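PDB 3CZP: Polyphosphate:AMP phosphotransferase from Pseudomonas aeruginosa PAO1, which transfers phosphate from inorganic polyphosphate to AMP, making ADP, and does the same for GMP with lower efficiency. Local coordinates for residues 43-48 / 96-101. Residues are numbered along the deposited sequence; the frame is centred on the assembly and turned at random.
With ACT (acetate ion), chain F.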
# COMPACT_ATOMS: atom_id res chain seq x y z
N PRO A 43 8.34 -16.23 0.91
CA PRO A 43 6.93 -16.30 1.19
C PRO A 43 6.38 -17.68 1.02
O PRO A 43 6.92 -18.47 0.24
CB PRO A 43 6.33 -15.41 0.11
CG PRO A 43 7.16 -15.58 -1.03
CD PRO A 43 8.57 -15.72 -0.45
N VAL A 44 5.26 -17.95 1.68
CA VAL A 44 4.49 -19.13 1.42
C VAL A 44 3.11 -18.77 0.89
O VAL A 44 2.45 -17.96 1.44
CB VAL A 44 4.35 -20.00 2.69
CG1 VAL A 44 3.47 -21.26 2.39
CG2 VAL A 44 5.69 -20.41 3.12
N ILE A 45 2.76 -19.34 -0.27
CA ILE A 45 1.46 -19.10 -0.85
C ILE A 45 0.73 -20.41 -1.02
O ILE A 45 1.28 -21.37 -1.58
CB ILE A 45 1.57 -18.38 -2.25
CG1 ILE A 45 2.39 -17.11 -2.08
CG2 ILE A 45 0.09 -18.21 -2.92
CD1 ILE A 45 2.90 -16.48 -3.44
N ILE A 46 -0.51 -20.43 -0.57
CA ILE A 46 -1.37 -21.60 -0.62
C ILE A 46 -2.66 -21.26 -1.37
O ILE A 46 -3.38 -20.40 -0.97
CB ILE A 46 -1.72 -22.13 0.81
CG1 ILE A 46 -0.45 -22.40 1.67
CG2 ILE A 46 -2.66 -23.31 0.73
CD1 ILE A 46 -0.75 -22.61 3.23
N LEU A 47 -2.87 -21.92 -2.51
CA LEU A 47 -4.12 -21.82 -3.29
C LEU A 47 -5.08 -22.94 -2.93
O LEU A 47 -4.69 -24.09 -2.78
CB LEU A 47 -3.83 -21.81 -4.77
CG LEU A 47 -2.70 -20.90 -5.32
CD1 LEU A 47 -2.66 -21.00 -6.88
CD2 LEU A 47 -2.75 -19.48 -4.78
N ILE A 48 -6.34 -22.56 -2.82
CA ILE A 48 -7.43 -23.41 -2.34
C ILE A 48 -8.48 -23.39 -3.42
O ILE A 48 -8.97 -22.32 -3.75
CB ILE A 48 -8.03 -22.92 -0.94
CG1 ILE A 48 -6.91 -22.86 0.11
CG2 ILE A 48 -9.22 -23.74 -0.52
CD1 ILE A 48 -6.27 -24.23 0.48
N ARG A 96 -1.81 -8.38 -2.93
CA ARG A 96 -1.98 -9.22 -1.71
C ARG A 96 -0.94 -10.29 -1.51
O ARG A 96 -1.08 -11.12 -0.60
CB ARG A 96 -3.35 -9.91 -1.67
CG ARG A 96 -4.56 -9.02 -1.81
CD ARG A 96 -4.52 -7.88 -0.86
NE ARG A 96 -5.70 -7.02 -1.10
CZ ARG A 96 -5.92 -5.81 -0.56
NH1 ARG A 96 -5.03 -5.23 0.27
NH2 ARG A 96 -7.08 -5.16 -0.83
N LEU A 97 0.15 -10.26 -2.27
CA LEU A 97 1.17 -11.26 -2.04
C LEU A 97 1.71 -11.11 -0.61
O LEU A 97 1.89 -9.99 -0.15
CB LEU A 97 2.24 -11.22 -3.11
CG LEU A 97 1.79 -11.52 -4.54
CD1 LEU A 97 2.99 -11.36 -5.44
CD2 LEU A 97 1.18 -12.94 -4.78
N PRO A 98 1.97 -12.26 0.11
CA PRO A 98 2.51 -12.13 1.46
C PRO A 98 4.00 -11.92 1.38
O PRO A 98 4.63 -12.47 0.51
CB PRO A 98 2.24 -13.49 2.09
CG PRO A 98 2.15 -14.41 0.89
CD PRO A 98 1.85 -13.67 -0.30
N PRO A 99 4.56 -11.11 2.27
CA PRO A 99 5.99 -10.86 2.31
C PRO A 99 6.80 -12.09 2.76
O PRO A 99 6.28 -13.04 3.39
CB PRO A 99 6.12 -9.72 3.32
CG PRO A 99 4.79 -9.68 4.07
CD PRO A 99 3.78 -10.39 3.29
N LYS A 100 8.08 -12.07 2.51
CA LYS A 100 8.95 -13.07 3.04
C LYS A 100 8.72 -13.31 4.51
O LYS A 100 8.54 -12.33 5.29
CB LYS A 100 10.41 -12.65 2.80
CG LYS A 100 10.75 -12.61 1.35
CD LYS A 100 12.17 -12.06 1.16
CE LYS A 100 12.51 -11.87 -0.31
NZ LYS A 100 13.88 -11.32 -0.43
N GLY A 101 8.66 -14.58 4.88
CA GLY A 101 8.48 -14.97 6.24
C GLY A 101 7.02 -15.12 6.64
O GLY A 101 6.76 -15.60 7.72
C ACT F . -6.70 -1.51 0.99
O ACT F . -6.72 -2.73 1.14
OXT ACT F . -7.82 -1.01 0.76
CH3 ACT F . -5.45 -0.70 1.08
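Apolar packing without a single hydrogen bond joins the start of strand 44-50 to the loop 96-101. Pro43 and Pro98 bury most, and Ile45 adds its CG1 branch, which lies anti to the carbonyl carbon (chi1 -55°) and reaches the Pro98 ring, CG1 to CD 3.9 Å, the two side chains crossing at about a right angle. Farther out, Ile45 CD1 meets the Leu97 methyl CD2 at 4.2 Å, an oblique meeting of two branched chains. A beta-branched residue suits the strand, while the rigid, puckered Pro98 ring offers its CG and CD methylenes.

Proline rings also rest on backbone carbonyls. Pro98 CG sits 3.6 Å from Val44 O, and Pro43 CB comes to 3.4 Å from Pro98 O. Lacking an N-H, Pro98 and Pro99 suit an extended connection that makes no strand pairing here.

This loop leads from helix 91-96 into strand 103-107, which lies beside central strand 44-50 in the parallel 2-3-1-4-5 sheet of the N-terminal PPK2 domain, a P-loop NTPase relative. Val44 turns away from the loop and bonds through its backbone to Arg102 and Gly104. At Gly101 the positive phi of 90° would press a CB against Lys100 O, which by itself calls for glycine.

The long Lys100 side chain carries NZ to Arg342 O, in the second PPK2 domain. Arg96 grips one oxygen of an acetate, probably from the crystallisation liquor, in its guanidinium plane, NH1 and NH2 each 3.1 Å from ACT O.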